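Local coordinates for response regulator receiver protein (Desulfuromonas acetoxidans, PDB 2ZAY) that probably takes part in signal transduction through a receiver domain of the CheY type, one piece of a longer protein, at residues W8-A20 with F33-V47. Sequence-based numbering, arbitrary orientation.
Sequences WWRIMLVDTQLPA and FDIIQCGNAIEAVPV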
ATOM      1  N   TRP A   8      -7.508  15.410  -5.483  1.00 46.12           N
ATOM      2  CA  TRP A   8      -6.363  15.428  -4.523  1.00 46.08           C
ATOM      3  C   TRP A   8      -6.334  14.115  -3.750  1.00 42.72           C
ATOM      4  O   TRP A   8      -6.921  14.012  -2.673  1.00 43.10           O
ATOM      5  CB  TRP A   8      -6.513  16.599  -3.544  1.00 50.35           C
ATOM      6  CG  TRP A   8      -5.302  16.830  -2.678  1.00 55.25           C
ATOM      7  CD1 TRP A   8      -4.754  15.960  -1.774  1.00 55.84           C
ATOM      8  CD2 TRP A   8      -4.481  18.006  -2.645  1.00 57.20           C
ATOM      9  NE1 TRP A   8      -3.645  16.519  -1.186  1.00 56.13           N
ATOM     10  CE2 TRP A   8      -3.454  17.775  -1.702  1.00 57.96           C
ATOM     11  CE3 TRP A   8      -4.513  19.234  -3.324  1.00 58.62           C
ATOM     12  CZ2 TRP A   8      -2.466  18.728  -1.418  1.00 57.97           C
ATOM     13  CZ3 TRP A   8      -3.531  20.181  -3.041  1.00 58.74           C
ATOM     14  CH2 TRP A   8      -2.521  19.920  -2.095  1.00 58.85           C
ATOM     15  N   TRP A   9      -5.659  13.112  -4.306  1.00 38.64           N
ATOM     16  CA  TRP A   9      -5.574  11.810  -3.652  1.00 32.40           C
ATOM     17  C   TRP A   9      -4.188  11.535  -3.071  1.00 29.43           C
ATOM     18  O   TRP A   9      -3.199  11.450  -3.809  1.00 29.62           O
ATOM     19  CB  TRP A   9      -5.938  10.698  -4.636  1.00 31.20           C
ATOM     20  CG  TRP A   9      -7.364  10.744  -5.136  1.00 31.96           C
ATOM     21  CD1 TRP A   9      -7.784  11.099  -6.385  1.00 32.48           C
ATOM     22  CD2 TRP A   9      -8.546  10.394  -4.401  1.00 30.44           C
ATOM     23  NE1 TRP A   9      -9.153  10.987  -6.477  1.00 31.81           N
ATOM     24  CE2 TRP A   9      -9.645  10.556  -5.273  1.00 30.58           C
ATOM     25  CE3 TRP A   9      -8.780   9.958  -3.090  1.00 29.61           C
ATOM     26  CZ2 TRP A   9     -10.961  10.296  -4.880  1.00 31.31           C
ATOM     27  CZ3 TRP A   9     -10.095   9.698  -2.696  1.00 30.92           C
ATOM     28  CH2 TRP A   9     -11.167   9.869  -3.592  1.00 31.09           C
ATOM     29  N   ARG A  10      -4.123  11.396  -1.748  1.00 25.61           N
ATOM     30  CA  ARG A  10      -2.866  11.108  -1.065  1.00 24.16           C
ATOM     31  C   ARG A  10      -2.726   9.597  -1.022  1.00 23.43           C
ATOM     32  O   ARG A  10      -3.617   8.906  -0.530  1.00 21.00           O
ATOM     33  CB  ARG A  10      -2.877  11.630   0.376  1.00 23.82           C
ATOM     34  CG  ARG A  10      -3.166  13.117   0.523  1.00 28.91           C
ATOM     35  CD  ARG A  10      -3.461  13.472   1.988  1.00 31.66           C
ATOM     36  NE  ARG A  10      -4.442  14.549   2.061  1.00 38.72           N
ATOM     37  CZ  ARG A  10      -5.663  14.425   2.566  1.00 38.39           C
ATOM     38  NH1 ARG A  10      -6.078  13.266   3.063  1.00 36.10           N
ATOM     39  NH2 ARG A  10      -6.481  15.470   2.559  1.00 44.59           N
ATOM     40  N   ILE A  11      -1.609   9.090  -1.526  1.00 22.83           N
ATOM     41  CA  ILE A  11      -1.371   7.655  -1.537  1.00 22.34           C
ATOM     42  C   ILE A  11      -0.036   7.366  -0.858  1.00 23.77           C
ATOM     43  O   ILE A  11       0.994   7.852  -1.312  1.00 24.45           O
ATOM     44  CB  ILE A  11      -1.304   7.116  -2.990  1.00 23.61           C
ATOM     45  CG1 ILE A  11      -2.570   7.503  -3.760  1.00 22.39           C
ATOM     46  CG2 ILE A  11      -1.123   5.601  -2.978  1.00 24.26           C
ATOM     47  CD1 ILE A  11      -3.830   6.792  -3.300  1.00 25.21           C
ATOM     48  N   MET A  12      -0.042   6.601   0.230  1.00 21.46           N
ATOM     49  CA  MET A  12       1.223   6.272   0.883  1.00 23.43           C
ATOM     50  C   MET A  12       1.720   4.933   0.355  1.00 23.60           C
ATOM     51  O   MET A  12       0.960   3.973   0.268  1.00 25.77           O
ATOM     52  CB  MET A  12       1.071   6.198   2.409  1.00 23.53           C
ATOM     53  CG  MET A  12       2.358   5.746   3.144  1.00 25.13           C
ATOM     54  SD  MET A  12       2.267   5.748   4.986  1.00 21.40           S
ATOM     55  CE  MET A  12       2.086   7.357   5.277  1.00 26.23           C
ATOM     56  N   LEU A  13       2.995   4.881  -0.016  1.00 22.17           N
ATOM     57  CA  LEU A  13       3.598   3.648  -0.521  1.00 23.66           C
ATOM     58  C   LEU A  13       4.744   3.241   0.411  1.00 22.72           C
ATOM     59  O   LEU A  13       5.649   4.033   0.656  1.00 24.33           O
ATOM     60  CB  LEU A  13       4.130   3.881  -1.935  1.00 24.74           C
ATOM     61  CG  LEU A  13       4.939   2.773  -2.604  1.00 29.61           C
ATOM     62  CD1 LEU A  13       4.084   1.526  -2.743  1.00 29.40           C
ATOM     63  CD2 LEU A  13       5.413   3.256  -3.977  1.00 29.78           C
ATOM     64  N   VAL A  14       4.701   2.013   0.925  1.00 21.69           N
ATOM     65  CA  VAL A  14       5.732   1.506   1.836  1.00 21.54           C
ATOM     66  C   VAL A  14       6.424   0.302   1.183  1.00 23.73           C
ATOM     67  O   VAL A  14       5.782  -0.712   0.904  1.00 22.65           O
ATOM     68  CB  VAL A  14       5.115   1.030   3.182  1.00 21.36           C
ATOM     69  CG1 VAL A  14       6.221   0.814   4.207  1.00 20.57           C
ATOM     70  CG2 VAL A  14       4.097   2.036   3.688  1.00 21.23           C
ATOM     71  N   ASP A  15       7.726   0.406   0.938  1.00 24.53           N
ATOM     72  CA  ASP A  15       8.463  -0.690   0.302  1.00 26.93           C
ATOM     73  C   ASP A  15       9.933  -0.590   0.703  1.00 27.83           C
ATOM     74  O   ASP A  15      10.459   0.515   0.849  1.00 26.30           O
ATOM     75  CB  ASP A  15       8.336  -0.596  -1.222  1.00 28.15           C
ATOM     76  CG  ASP A  15       8.730  -1.891  -1.925  1.00 33.27           C
ATOM     77  OD1 ASP A  15       7.858  -2.765  -2.098  1.00 34.10           O
ATOM     78  OD2 ASP A  15       9.913  -2.040  -2.292  1.00 34.81           O
ATOM     79  N   THR A  16      10.594  -1.733   0.877  1.00 28.55           N
ATOM     80  CA  THR A  16      11.997  -1.735   1.278  1.00 31.18           C
ATOM     81  C   THR A  16      12.963  -1.459   0.123  1.00 33.87           C
ATOM     82  O   THR A  16      14.164  -1.288   0.337  1.00 35.59           O
ATOM     83  CB  THR A  16      12.384  -3.065   1.976  1.00 31.57           C
ATOM     84  OG1 THR A  16      12.060  -4.172   1.127  1.00 28.59           O
ATOM     85  CG2 THR A  16      11.640  -3.210   3.301  1.00 30.51           C
ATOM     86  N   GLN A  17      12.443  -1.422  -1.098  1.00 35.22           N
ATOM     87  CA  GLN A  17      13.269  -1.121  -2.262  1.00 37.88           C
ATOM     88  C   GLN A  17      12.510  -0.176  -3.186  1.00 36.56           C
ATOM     89  O   GLN A  17      12.165  -0.518  -4.322  1.00 36.76           O
ATOM     90  CB  GLN A  17      13.679  -2.407  -2.997  1.00 41.39           C
ATOM     91  CG  GLN A  17      12.536  -3.239  -3.532  1.00 47.87           C
ATOM     92  CD  GLN A  17      12.950  -4.674  -3.816  1.00 51.89           C
ATOM     93  OE1 GLN A  17      13.439  -5.378  -2.929  1.00 53.94           O
ATOM     94  NE2 GLN A  17      12.749  -5.118  -5.055  1.00 54.89           N
ATOM     95  N   LEU A  18      12.251   1.023  -2.670  1.00 35.59           N
ATOM     96  CA  LEU A  18      11.537   2.064  -3.401  1.00 35.35           C
ATOM     97  C   LEU A  18      12.147   2.387  -4.766  1.00 37.19           C
ATOM     98  O   LEU A  18      11.424   2.681  -5.719  1.00 38.12           O
ATOM     99  CB  LEU A  18      11.461   3.334  -2.549  1.00 33.33           C
ATOM    100  CG  LEU A  18      10.506   3.269  -1.350  1.00 31.17           C
ATOM    101  CD1 LEU A  18      10.717   4.468  -0.441  1.00 29.37           C
ATOM    102  CD2 LEU A  18       9.065   3.228  -1.857  1.00 30.97           C
ATOM    103  N   PRO A  19      13.486   2.354  -4.877  1.00 38.10           N
ATOM    104  CA  PRO A  19      14.113   2.651  -6.169  1.00 38.77           C
ATOM    105  C   PRO A  19      13.582   1.751  -7.286  1.00 39.28           C
ATOM    106  O   PRO A  19      13.442   2.180  -8.430  1.00 40.88           O
ATOM    107  CB  PRO A  19      15.593   2.414  -5.888  1.00 38.76           C
ATOM    108  CG  PRO A  19      15.722   2.856  -4.467  1.00 38.69           C
ATOM    109  CD  PRO A  19      14.507   2.223  -3.820  1.00 37.97           C
ATOM    110  N   ALA A  20      13.278   0.504  -6.947  1.00 39.90           N
ATOM    111  CA  ALA A  20      12.764  -0.444  -7.928  1.00 41.10           C
ATOM    112  C   ALA A  20      11.374  -0.057  -8.426  1.00 41.71           C
ATOM    113  O   ALA A  20      10.951  -0.498  -9.498  1.00 42.66           O
ATOM    114  CB  ALA A  20      12.726  -1.844  -7.332  1.00 41.41           C
ATOM    115  N   PHE A  33      -1.874  11.378  -8.580  1.00 32.76           N
ATOM    116  CA  PHE A  33      -1.745  10.890  -7.214  1.00 30.49           C
ATOM    117  C   PHE A  33      -0.585  11.585  -6.509  1.00 30.71           C
ATOM    118  O   PHE A  33       0.467  11.811  -7.103  1.00 28.81           O
ATOM    119  CB  PHE A  33      -1.519   9.372  -7.200  1.00 29.41           C
ATOM    120  CG  PHE A  33      -2.673   8.580  -7.751  1.00 30.38           C
ATOM    121  CD1 PHE A  33      -3.925   8.639  -7.142  1.00 32.04           C
ATOM    122  CD2 PHE A  33      -2.512   7.787  -8.882  1.00 30.13           C
ATOM    123  CE1 PHE A  33      -5.004   7.919  -7.654  1.00 32.95           C
ATOM    124  CE2 PHE A  33      -3.583   7.061  -9.405  1.00 34.01           C
ATOM    125  CZ  PHE A  33      -4.835   7.127  -8.788  1.00 34.46           C
ATOM    126  N   ASP A  34      -0.799  11.935  -5.245  1.00 30.56           N
ATOM    127  CA  ASP A  34       0.226  12.576  -4.429  1.00 31.24           C
ATOM    128  C   ASP A  34       0.868  11.420  -3.661  1.00 30.32           C
ATOM    129  O   ASP A  34       0.309  10.947  -2.672  1.00 27.13           O
ATOM    130  CB  ASP A  34      -0.421  13.560  -3.454  1.00 31.70           C
ATOM    131  CG  ASP A  34       0.598  14.388  -2.695  1.00 35.48           C
ATOM    132  OD1 ASP A  34       1.808  14.075  -2.764  1.00 34.52           O
ATOM    133  OD2 ASP A  34       0.180  15.352  -2.021  1.00 36.21           O
ATOM    134  N   ILE A  35       2.030  10.966  -4.121  1.00 29.67           N
ATOM    135  CA  ILE A  35       2.702   9.831  -3.496  1.00 30.24           C
ATOM    136  C   ILE A  35       3.607  10.142  -2.305  1.00 30.40           C
ATOM    137  O   ILE A  35       4.551  10.929  -2.395  1.00 31.40           O
ATOM    138  CB  ILE A  35       3.537   9.046  -4.530  1.00 32.02           C
ATOM    139  CG1 ILE A  35       2.659   8.641  -5.714  1.00 31.97           C
ATOM    140  CG2 ILE A  35       4.151   7.820  -3.877  1.00 31.85           C
ATOM    141  CD1 ILE A  35       1.486   7.746  -5.348  1.00 35.97           C
ATOM    142  N   ILE A  36       3.299   9.499  -1.187  1.00 26.41           N
ATOM    143  CA  ILE A  36       4.059   9.644   0.042  1.00 25.01           C
ATOM    144  C   ILE A  36       4.852   8.345   0.130  1.00 25.66           C
ATOM    145  O   ILE A  36       4.268   7.266   0.228  1.00 24.36           O
ATOM    146  CB  ILE A  36       3.101   9.788   1.255  1.00 25.27           C
ATOM    147  CG1 ILE A  36       2.274  11.075   1.100  1.00 23.99           C
ATOM    148  CG2 ILE A  36       3.893   9.793   2.559  1.00 24.66           C
ATOM    149  CD1 ILE A  36       1.114  11.190   2.078  1.00 25.69           C
ATOM    150  N   GLN A  37       6.178   8.444   0.084  1.00 25.24           N
ATOM    151  CA  GLN A  37       7.034   7.255   0.108  1.00 27.09           C
ATOM    152  C   GLN A  37       7.721   6.946   1.430  1.00 26.16           C
ATOM    153  O   GLN A  37       8.419   7.790   1.979  1.00 26.84           O
ATOM    154  CB  GLN A  37       8.117   7.372  -0.964  1.00 28.27           C
ATOM    155  CG  GLN A  37       7.604   7.596  -2.365  1.00 31.22           C
ATOM    156  CD  GLN A  37       8.726   7.591  -3.383  1.00 33.17           C
ATOM    157  OE1 GLN A  37       9.499   6.638  -3.458  1.00 35.45           O
ATOM    158  NE2 GLN A  37       8.818   8.654  -4.174  1.00 35.82           N
ATOM    159  N   CYS A  38       7.537   5.720   1.918  1.00 26.27           N
ATOM    160  CA  CYS A  38       8.160   5.271   3.156  1.00 26.72           C
ATOM    161  C   CYS A  38       8.994   4.020   2.872  1.00 28.63           C
ATOM    162  O   CYS A  38       8.552   3.108   2.163  1.00 25.98           O
ATOM    163  CB  CYS A  38       7.094   4.967   4.209  1.00 28.65           C
ATOM    164  SG  CYS A  38       6.173   6.436   4.734  1.00 32.60           S
ATOM    165  N   GLY A  39      10.202   3.984   3.431  1.00 29.84           N
ATOM    166  CA  GLY A  39      11.094   2.861   3.211  1.00 29.80           C
ATOM    167  C   GLY A  39      10.891   1.660   4.112  1.00 31.87           C
ATOM    168  O   GLY A  39      11.440   0.591   3.844  1.00 31.97           O
ATOM    169  N   ASN A  40      10.124   1.826   5.185  1.00 32.29           N
ATOM    170  CA  ASN A  40       9.855   0.721   6.098  1.00 33.65           C
ATOM    171  C   ASN A  40       8.637   0.997   6.976  1.00 32.57           C
ATOM    172  O   ASN A  40       8.122   2.112   7.006  1.00 31.21           O
ATOM    173  CB  ASN A  40      11.079   0.428   6.972  1.00 35.29           C
ATOM    174  CG  ASN A  40      11.479   1.606   7.825  1.00 36.57           C
ATOM    175  OD1 ASN A  40      10.703   2.080   8.654  1.00 36.81           O
ATOM    176  ND2 ASN A  40      12.697   2.084   7.629  1.00 39.11           N
ATOM    177  N   ALA A  41       8.184  -0.030   7.685  1.00 31.50           N
ATOM    178  CA  ALA A  41       7.011   0.074   8.540  1.00 33.14           C
ATOM    179  C   ALA A  41       7.187   1.004   9.737  1.00 32.85           C
ATOM    180  O   ALA A  41       6.220   1.596  10.213  1.00 32.33           O
ATOM    181  CB  ALA A  41       6.600  -1.318   9.013  1.00 33.04           C
ATOM    182  N   ILE A  42       8.418   1.122  10.220  1.00 32.78           N
ATOM    183  CA  ILE A  42       8.727   1.980  11.359  1.00 34.64           C
ATOM    184  C   ILE A  42       8.309   3.437  11.149  1.00 33.53           C
ATOM    185  O   ILE A  42       7.702   4.040  12.029  1.00 34.78           O
ATOM    186  CB  ILE A  42      10.232   1.936  11.675  1.00 36.80           C
ATOM    187  CG1 ILE A  42      10.607   0.535  12.165  1.00 39.55           C
ATOM    188  CG2 ILE A  42      10.584   3.005  12.703  1.00 36.70           C
ATOM    189  CD1 ILE A  42      12.095   0.257  12.141  1.00 42.91           C
ATOM    190  N   GLU A  43       8.635   4.011   9.999  1.00 33.35           N
ATOM    191  CA  GLU A  43       8.249   5.397   9.749  1.00 35.53           C
ATOM    192  C   GLU A  43       6.832   5.498   9.183  1.00 33.71           C
ATOM    193  O   GLU A  43       6.149   6.501   9.387  1.00 33.71           O
ATOM    194  CB  GLU A  43       9.225   6.085   8.787  1.00 37.74           C
ATOM    195  CG  GLU A  43       9.380   5.422   7.428  1.00 41.39           C
ATOM    196  CD  GLU A  43      10.075   6.330   6.417  1.00 45.09           C
ATOM    197  OE1 GLU A  43      10.572   5.822   5.386  1.00 45.44           O
ATOM    198  OE2 GLU A  43      10.116   7.556   6.649  1.00 46.83           O
ATOM    199  N   ALA A  44       6.391   4.448   8.494  1.00 30.89           N
ATOM    200  CA  ALA A  44       5.064   4.424   7.878  1.00 29.13           C
ATOM    201  C   ALA A  44       3.888   4.717   8.806  1.00 26.77           C
ATOM    202  O   ALA A  44       3.001   5.492   8.450  1.00 24.96           O
ATOM    203  CB  ALA A  44       4.842   3.079   7.174  1.00 28.88           C
ATOM    204  N   VAL A  45       3.862   4.098   9.983  1.00 26.89           N
ATOM    205  CA  VAL A  45       2.750   4.309  10.911  1.00 27.44           C
ATOM    206  C   VAL A  45       2.573   5.763  11.359  1.00 28.33           C
ATOM    207  O   VAL A  45       1.502   6.346  11.184  1.00 26.27           O
ATOM    208  CB  VAL A  45       2.871   3.394  12.155  1.00 31.12           C
ATOM    209  CG1 VAL A  45       1.726   3.671  13.113  1.00 30.47           C
ATOM    210  CG2 VAL A  45       2.853   1.926  11.724  1.00 28.66           C
ATOM    211  N   PRO A  46       3.611   6.366  11.957  1.00 27.95           N
ATOM    212  CA  PRO A  46       3.473   7.763  12.394  1.00 27.92           C
ATOM    213  C   PRO A  46       3.170   8.684  11.208  1.00 25.50           C
ATOM    214  O   PRO A  46       2.400   9.639  11.325  1.00 26.51           O
ATOM    215  CB  PRO A  46       4.836   8.065  13.022  1.00 29.75           C
ATOM    216  CG  PRO A  46       5.275   6.707  13.532  1.00 30.12           C
ATOM    217  CD  PRO A  46       4.910   5.811  12.373  1.00 29.34           C
ATOM    218  N   VAL A  47       3.792   8.404  10.068  1.00 24.04           N
ATOM    219  CA  VAL A  47       3.556   9.214   8.876  1.00 23.73           C
ATOM    220  C   VAL A  47       2.093   9.090   8.445  1.00 23.13           C
ATOM    221  O   VAL A  47       1.461  10.082   8.087  1.00 23.05           O
ATOM    222  CB  VAL A  47       4.469   8.788   7.707  1.00 25.15           C
ATOM    223  CG1 VAL A  47       4.061   9.514   6.428  1.00 25.12           C
ATOM    224  CG2 VAL A  47       5.921   9.122   8.035  1.00 26.23           C
TER
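F33 meets W9 CB at the edge of its ring, CD1 lying 3.8 Å from that carbon; CD1 also touches I11 CG1. Strands 9-14 and 33-38, parallel neighbours with helix 22-31 between them in sequence, form the first beta-alpha-beta unit of the CheY-like receiver fold; 33-38 is an outermost strand of the sheet. The apolar ring suits a buried place, touching L28 of helix 22-31. D34, its carboxylate partly exposed, bonds W9 O through its N, and its own O takes I11 N. I35, on the same face as F33, has a branched side chain that leans over I11: chi1 of -54° and chi2 of -61° together bring CD1 to 3.7 Å from I11 CB. I36 is gripped at both backbone ends, its N by I11 O and its O by L13 N (2.7 Å); the same O receives a CA-H...O contact from M12 CA (3.3 Å). Q37 suits its exposed place with a polar amide, whose OE1 passes beside L18 CD2. C38, small and apolar, leaves room for M12: SG and SD lie 4.0 Å apart, and M12 reaches there because its chain stays extended through chi2 (176°). C38 O accepts D15 N; D15, salt-bridged to K111, probably corresponds to one acid of the receiver site, in which T16 and E59 appear to stand at the positions of two further usual acids. At G39 the strand has ended, and its N binds E43 OE1 (2.7 Å). N40 caps helix 41-51, its OD1 accepting E43 N. The helical segment 41-47 runs nearly antiparallel to strand 9-14. A44 has a side chain short enough for close helix-on-sheet packing, its CB resting 3.7 Å from V14 CG2.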